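Side-chain contacts in DUF3298 domain-containing protein (PDB 4E72), which is of unknown function but belongs to the DUF3298 family and is probably a lipoprotein of Pseudomonas aeruginosa: residues Pro46-Glu49 and Arg50-Glu54; Leu131-Gln134 and Asp135-Pro139; Ser195-Pro198 and Tyr199-His203. All blocks are in the same frame, centred on the assembly; numbering follows the deposited sequence.

Interaction 1. Residues Pro46-Glu49 and Arg50-Glu54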
loop_
_atom_site.group_PDB
_atom_site.type_symbol
_atom_site.label_atom_id
_atom_site.label_comp_id
_atom_site.label_asym_id
_atom_site.label_seq_id
_atom_site.Cartn_x
_atom_site.Cartn_y
_atom_site.Cartn_z
ATOM N N PRO A 46 -14.269 7.652 -3.340
ATOM C CA PRO A 46 -13.873 8.372 -2.108
ATOM C C PRO A 46 -13.013 7.541 -1.150
ATOM O O PRO A 46 -12.337 8.113 -0.286
ATOM C CB PRO A 46 -15.208 8.732 -1.452
ATOM C CG PRO A 46 -16.182 7.769 -1.987
ATOM C CD PRO A 46 -15.730 7.402 -3.362
ATOM N N ILE A 47 -13.063 6.200 -1.284
ATOM C CA ILE A 47 -12.289 5.246 -0.479
ATOM C C ILE A 47 -10.797 5.363 -0.877
ATOM O O ILE A 47 -9.904 5.349 -0.017
ATOM C CB ILE A 47 -12.859 3.816 -0.690
ATOM C CG1 ILE A 47 -14.170 3.616 0.133
ATOM C CG2 ILE A 47 -11.807 2.736 -0.398
ATOM C CD1 ILE A 47 -14.999 2.277 -0.209
ATOM N N VAL A 48 -10.546 5.498 -2.174
ATOM C CA VAL A 48 -9.197 5.660 -2.696
ATOM C C VAL A 48 -8.677 7.046 -2.296
ATOM O O VAL A 48 -7.569 7.147 -1.769
ATOM C CB VAL A 48 -9.189 5.449 -4.230
ATOM C CG1 VAL A 48 -7.895 5.947 -4.855
ATOM C CG2 VAL A 48 -9.418 3.987 -4.562
ATOM N N GLU A 49 -9.491 8.101 -2.513
ATOM C CA GLU A 49 -9.114 9.484 -2.173
ATOM C C GLU A 49 -8.711 9.596 -0.693
ATOM O O GLU A 49 -7.650 10.141 -0.414
ATOM C CB GLU A 49 -10.246 10.482 -2.506
ATOM C CG GLU A 49 -9.820 11.930 -2.272
ATOM C CD GLU A 49 -10.779 13.016 -2.704
ATOM O OE1 GLU A 49 -11.815 13.201 -2.023
ATOM O OE2 GLU A 49 -10.438 13.758 -3.653
ATOM N N ARG A 50 -9.527 9.051 0.238
ATOM C CA ARG A 50 -9.258 9.095 1.679
ATOM C C ARG A 50 -7.975 8.321 2.023
ATOM O O ARG A 50 -7.159 8.826 2.802
ATOM C CB ARG A 50 -10.457 8.542 2.484
ATOM C CG ARG A 50 -10.133 8.183 3.941
ATOM C CD ARG A 50 -10.278 9.354 4.895
ATOM N NE ARG A 50 -11.510 9.244 5.677
ATOM C CZ ARG A 50 -11.581 8.719 6.896
ATOM N NH1 ARG A 50 -10.486 8.265 7.499
ATOM N NH2 ARG A 50 -12.746 8.649 7.527
ATOM N N ALA A 51 -7.786 7.120 1.431
ATOM C CA ALA A 51 -6.609 6.282 1.684
ATOM C C ALA A 51 -5.326 7.006 1.247
ATOM O O ALA A 51 -4.303 6.878 1.924
ATOM C CB ALA A 51 -6.739 4.933 0.983
ATOM N N LEU A 52 -5.386 7.805 0.156
ATOM C CA LEU A 52 -4.219 8.588 -0.268
ATOM C C LEU A 52 -3.991 9.774 0.654
ATOM O O LEU A 52 -2.851 10.061 0.988
ATOM C CB LEU A 52 -4.366 9.087 -1.695
ATOM C CG LEU A 52 -4.147 8.060 -2.771
ATOM C CD1 LEU A 52 -4.640 8.590 -4.109
ATOM C CD2 LEU A 52 -2.690 7.615 -2.815
ATOM N N LEU A 53 -5.079 10.413 1.126
ATOM C CA LEU A 53 -4.986 11.551 2.045
ATOM C C LEU A 53 -4.372 11.145 3.386
ATOM O O LEU A 53 -3.660 11.956 3.982
ATOM C CB LEU A 53 -6.351 12.211 2.263
ATOM C CG LEU A 53 -6.854 13.084 1.117
ATOM C CD1 LEU A 53 -8.324 13.433 1.313
ATOM C CD2 LEU A 53 -5.993 14.345 0.950
ATOM N N GLU A 54 -4.617 9.889 3.834
ATOM C CA GLU A 54 -4.062 9.310 5.079
ATOM C C GLU A 54 -2.540 9.204 5.012
ATOM O O GLU A 54 -1.868 9.335 6.032
ATOM C CB GLU A 54 -4.652 7.905 5.339
ATOM C CG GLU A 54 -6.098 7.892 5.837
ATOM C CD GLU A 54 -6.399 8.421 7.231
ATOM O OE1 GLU A 54 -5.467 8.540 8.063
ATOM O OE2 GLU A 54 -7.586 8.724 7.488
#
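Helix 44-54 is an amphipathic alpha-helix, and over most of its length P46-E49 and R50-E54 are joined by four successive i to i+4 backbone bonds. R50 N donates to P46 O at 3.0 Å, and the pairs A51 to I47, L52 to V48 and L53 to E49 follow in turn.

Side chains one turn apart also touch. V48 CG1 approaches L52 CD1 at 4.3 Å, a loose apolar contact on the buried side of the helix. E49 and L53 run side by side and point the same way. The aliphatic part of the glutamate makes this contact, its CG lying 4.2 Å from L53 CD1. With its CG anti to the backbone N (chi1 -175°) and extended beyond it, the E49 chain leads the carboxylate away from L53, and OE2 accepts a weak hydrogen bond from L68 N.

On the more exposed flank the next turn is bridged by charge. R50 NH1 donates to E54 OE2 at 2.9 Å in a salt bridge, reached by an arginine chain bent at chi2 and chi3. The acceptor is tilted 17° from the guanidinium plane, and the N-H...O angle is a modest 139°. The other carboxylate oxygen, E54 OE1, forms a salt bridge with R57, giving the glutamate a second cationic partner.

Among its neighbours the helix is laid across the mixed sheet. V48 and L52 touch A89 of strand 84-95, V48 reaches I101 while A51 and L52 meet L103 of strand 98-108, and V48 and A51 rest on I121 of strand 115-124. L52 and L53 also pack on L68 of helix 68-78.

Interaction 2. Residues Leu131-Gln134 and Asp135-Pro139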
loop_
_atom_site.group_PDB
_atom_site.type_symbol
_atom_site.label_atom_id
_atom_site.label_comp_id
_atom_site.label_asym_id
_atom_site.label_seq_id
_atom_site.Cartn_x
_atom_site.Cartn_y
_atom_site.Cartn_z
ATOM N N LEU A 131 -11.735 -4.808 3.023
ATOM C CA LEU A 131 -11.427 -5.828 4.026
ATOM C C LEU A 131 -10.185 -5.458 4.840
ATOM O O LEU A 131 -9.128 -5.146 4.284
ATOM C CB LEU A 131 -11.213 -7.200 3.379
ATOM C CG LEU A 131 -12.275 -7.689 2.392
ATOM C CD1 LEU A 131 -11.749 -8.842 1.583
ATOM C CD2 LEU A 131 -13.589 -8.062 3.100
ATOM N N SER A 132 -10.339 -5.457 6.161
ATOM C CA SER A 132 -9.264 -5.270 7.135
ATOM C C SER A 132 -8.647 -6.669 7.378
ATOM O O SER A 132 -9.214 -7.682 6.912
ATOM C CB SER A 132 -9.838 -4.683 8.425
ATOM O OG SER A 132 -10.846 -5.548 8.937
ATOM N N LEU A 133 -7.518 -6.755 8.092
ATOM C CA LEU A 133 -6.932 -8.067 8.388
ATOM C C LEU A 133 -7.934 -8.911 9.160
ATOM O O LEU A 133 -8.083 -10.098 8.867
ATOM C CB LEU A 133 -5.590 -7.983 9.152
ATOM C CG LEU A 133 -4.863 -9.341 9.431
ATOM C CD1 LEU A 133 -4.562 -10.136 8.122
ATOM C CD2 LEU A 133 -3.599 -9.126 10.242
ATOM N N GLN A 134 -8.667 -8.273 10.090
ATOM C CA GLN A 134 -9.692 -8.905 10.921
ATOM C C GLN A 134 -10.788 -9.553 10.044
ATOM O O GLN A 134 -11.164 -10.700 10.286
ATOM C CB GLN A 134 -10.299 -7.875 11.916
ATOM C CG GLN A 134 -11.351 -8.451 12.884
ATOM C CD GLN A 134 -10.746 -9.384 13.915
ATOM O OE1 GLN A 134 -10.178 -8.954 14.930
ATOM N NE2 GLN A 134 -10.841 -10.688 13.668
ATOM N N ASP A 135 -11.257 -8.839 9.009
ATOM C CA ASP A 135 -12.276 -9.341 8.076
ATOM C C ASP A 135 -11.766 -10.504 7.205
ATOM O O ASP A 135 -12.583 -11.243 6.689
ATOM C CB ASP A 135 -12.761 -8.217 7.146
ATOM C CG ASP A 135 -13.399 -7.033 7.839
ATOM O OD1 ASP A 135 -14.146 -7.253 8.828
ATOM O OD2 ASP A 135 -13.175 -5.878 7.378
HETATM N N MSE A 136 -10.449 -10.675 7.040
HETATM C CA MSE A 136 -9.926 -11.760 6.200
HETATM C C MSE A 136 -9.698 -13.065 6.961
HETATM O O MSE A 136 -9.513 -14.110 6.331
HETATM C CB MSE A 136 -8.602 -11.364 5.536
HETATM C CG MSE A 136 -8.666 -10.129 4.644
HETATM SE SE MSE A 136 -6.818 -9.594 4.291
HETATM C CE MSE A 136 -7.085 -7.725 3.754
ATOM N N LEU A 137 -9.683 -13.010 8.299
ATOM C CA LEU A 137 -9.311 -14.168 9.100
ATOM C C LEU A 137 -10.436 -14.886 9.781
ATOM O O LEU A 137 -11.485 -14.313 10.070
ATOM C CB LEU A 137 -8.277 -13.761 10.179
ATOM C CG LEU A 137 -6.951 -13.165 9.674
ATOM C CD1 LEU A 137 -6.133 -12.690 10.800
ATOM C CD2 LEU A 137 -6.152 -14.154 8.828
ATOM N N VAL A 138 -10.193 -16.181 10.029
ATOM C CA VAL A 138 -11.044 -17.056 10.826
ATOM C C VAL A 138 -10.952 -16.489 12.272
ATOM O O VAL A 138 -9.848 -16.136 12.712
ATOM C CB VAL A 138 -10.609 -18.548 10.696
ATOM C CG1 VAL A 138 -11.253 -19.421 11.768
ATOM C CG2 VAL A 138 -10.916 -19.099 9.297
ATOM N N PRO A 139 -12.101 -16.264 12.957
ATOM C CA PRO A 139 -12.051 -15.675 14.320
ATOM C C PRO A 139 -11.087 -16.402 15.265
ATOM O O PRO A 139 -11.121 -17.634 15.377
ATOM C CB PRO A 139 -13.489 -15.802 14.823
ATOM C CG PRO A 139 -14.321 -15.937 13.605
ATOM C CD PRO A 139 -13.483 -16.571 12.538
HETATM O O HOH W 1 -12.003 -12.519 11.968
#
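S132 and D135 grip each other reciprocally. S132 N donates to D135 OD2 at 3.1 Å in an almost straight bond (177°), arriving on the anti side of the carboxylate and 29° out of its plane. In return D135 N donates weakly to S132 OG at 3.3 Å. The serine chi1 of 58° sets OG between its own backbone N and carbonyl carbon, within 2.8 Å of D135 OD2, to which it also donates weakly; one carboxylate oxygen thus receives both the amide and the hydroxyl of S132.

Apolar contacts accompany these bonds. L131 CB meets the CG of selenomethionine M136 at 4.1 Å, and L133 CG packs on L137 CD1 at 3.8 Å, the two leucines crossing at a slant. A water ties the far end by donating to Q134 O and L137 O while accepting from Q134 NE2.

Further out, L133 and L137 press on F145 of helix 142-159, M136 and L131 touch L182, and K218 NZ donates to D135 O. The reciprocal bonds form a capping box, with S132 as N-cap of the short, weakly bonded helix 133-136 that follows strand 129-130.

Interaction 3. Residues Ser195-Pro198 and Tyr199-His203; sequences SIAP and YSYAH
P198 and Y201 lie side by side and point the same way, bringing the proline ring alongside the tyrosine. P198 CD is the atom that touches, 3.5 Å from Y201 CD1 and 3.8 Å from Y201 CE1, and it comes to the aromatic ring obliquely. The CB of A197 adds a second apolar contact, 3.6 Å from Y201 CB, and also approaches the ring obliquely. The Y201 chi1 of -70° places CG anti to its own carbonyl carbon and beside its backbone N, which turns the ring back toward the proline.

The backbone closes the same turn. Y201 N donates to P198 O at 3.0 Å with an N-H...O angle of 152°. The same oxygen also lies at the edge of the tyrosine ring, in its plane. This i to i+3 bond opens the 3-10 segment 199-201, and A202 N to Y199 O continues the pattern. A water lies within hydrogen-bonding distance of A197 O and A202 O and may donate to either.

Outside the turn, W156 of helix 142-159 touches both A197 and Y201, while F168 of helix 166-171 meets A197 and P198. The Y199 ring meets that of H113, their planes at about 60°.

Chemically, the contact divides its work: the one direct hydrogen bond between the segments closes the turn, while carbon contacts from A197 and P198, with W156, probably restrict the tyrosine ring. A water may add a polar link between two backbone carbonyls, which lack a proton to share directly.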
loop_
_atom_site.group_PDB
_atom_site.type_symbol
_atom_site.label_atom_id
_atom_site.label_comp_id
_atom_site.label_asym_id
_atom_site.label_seq_id
_atom_site.Cartn_x
_atom_site.Cartn_y
_atom_site.Cartn_z
ATOM N N SER A 195 11.788 -0.916 8.145
ATOM C CA SER A 195 11.068 -1.590 9.233
ATOM C C SER A 195 11.685 -2.956 9.524
ATOM O O SER A 195 11.874 -3.276 10.691
ATOM C CB SER A 195 9.581 -1.730 8.922
ATOM O OG SER A 195 9.382 -2.413 7.704
ATOM N N ILE A 196 11.978 -3.768 8.468
ATOM C CA ILE A 196 12.602 -5.091 8.574
ATOM C C ILE A 196 13.890 -5.160 7.723
ATOM O O ILE A 196 14.508 -6.233 7.613
ATOM C CB ILE A 196 11.628 -6.271 8.239
ATOM C CG1 ILE A 196 11.025 -6.162 6.795
ATOM C CG2 ILE A 196 10.566 -6.454 9.351
ATOM C CD1 ILE A 196 10.579 -7.488 6.169
ATOM N N ALA A 197 14.307 -4.020 7.132
ATOM C CA ALA A 197 15.516 -3.962 6.294
ATOM C C ALA A 197 15.941 -2.531 6.067
ATOM O O ALA A 197 15.081 -1.665 6.114
ATOM C CB ALA A 197 15.249 -4.637 4.945
ATOM N N PRO A 198 17.202 -2.252 5.664
ATOM C CA PRO A 198 17.571 -0.855 5.325
ATOM C C PRO A 198 16.855 -0.398 4.056
ATOM O O PRO A 198 16.300 -1.231 3.329
ATOM C CB PRO A 198 19.100 -0.919 5.097
ATOM C CG PRO A 198 19.542 -2.231 5.638
ATOM C CD PRO A 198 18.358 -3.167 5.528
ATOM N N TYR A 199 16.890 0.910 3.769
ATOM C CA TYR A 199 16.275 1.537 2.579
ATOM C C TYR A 199 16.730 0.907 1.261
ATOM O O TYR A 199 15.940 0.865 0.329
ATOM C CB TYR A 199 16.588 3.036 2.547
ATOM C CG TYR A 199 15.513 3.908 3.152
ATOM C CD1 TYR A 199 15.406 4.061 4.531
ATOM C CD2 TYR A 199 14.644 4.636 2.346
ATOM C CE1 TYR A 199 14.399 4.844 5.096
ATOM C CE2 TYR A 199 13.658 5.460 2.900
ATOM C CZ TYR A 199 13.527 5.547 4.277
ATOM O OH TYR A 199 12.558 6.350 4.837
ATOM N N SER A 200 17.983 0.410 1.175
ATOM C CA SER A 200 18.494 -0.268 -0.027
ATOM C C SER A 200 17.604 -1.466 -0.455
ATOM O O SER A 200 17.517 -1.752 -1.650
ATOM C CB SER A 200 19.919 -0.752 0.194
ATOM O OG SER A 200 19.975 -1.657 1.285
ATOM N N TYR A 201 16.926 -2.137 0.506
ATOM C CA TYR A 201 16.016 -3.269 0.209
ATOM C C TYR A 201 14.601 -2.773 -0.170
ATOM O O TYR A 201 13.708 -3.587 -0.394
ATOM C CB TYR A 201 15.944 -4.242 1.401
ATOM C CG TYR A 201 17.224 -5.022 1.611
ATOM C CD1 TYR A 201 18.303 -4.460 2.287
ATOM C CD2 TYR A 201 17.369 -6.310 1.105
ATOM C CE1 TYR A 201 19.498 -5.159 2.452
ATOM C CE2 TYR A 201 18.567 -7.016 1.248
ATOM C CZ TYR A 201 19.624 -6.442 1.940
ATOM O OH TYR A 201 20.796 -7.142 2.113
ATOM N N ALA A 202 14.407 -1.435 -0.233
ATOM C CA ALA A 202 13.159 -0.743 -0.585
ATOM C C ALA A 202 11.987 -1.189 0.317
ATOM O O ALA A 202 12.066 -1.053 1.542
ATOM C CB ALA A 202 12.830 -0.962 -2.066
ATOM N N HIS A 203 10.936 -1.764 -0.285
ATOM C CA HIS A 203 9.739 -2.194 0.428
ATOM C C HIS A 203 9.636 -3.712 0.357
ATOM O O HIS A 203 9.066 -4.212 -0.616
ATOM C CB HIS A 203 8.507 -1.490 -0.170
ATOM C CG HIS A 203 8.510 -0.015 0.074
ATOM N ND1 HIS A 203 8.816 0.886 -0.933
ATOM C CD2 HIS A 203 8.301 0.669 1.224
ATOM C CE1 HIS A 203 8.789 2.078 -0.361
ATOM N NE2 HIS A 203 8.442 1.998 0.925
HETATM O O HOH W 2 13.374 -1.410 3.849
#

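The three contacts illustrate how short-range side-chain pairing recurs in different settings of one fold. From the N terminus they come in series, neither nesting nor crossing, and each joins consecutive residues. Interaction 1 spans turns of a helix packed on the mixed sheet; interaction 2 starts a short helix just after that sheet's strand 129-130; interaction 3 forms a turn in the loop between strands 187-190 and 205-208 of the three-stranded sheet. Interactions 1 and 3 lie on opposite sides of the chain's centre, their centres 25 Å apart. Strand 115-124 is touched by all three, and helix 142-159 by interactions 2 and 3.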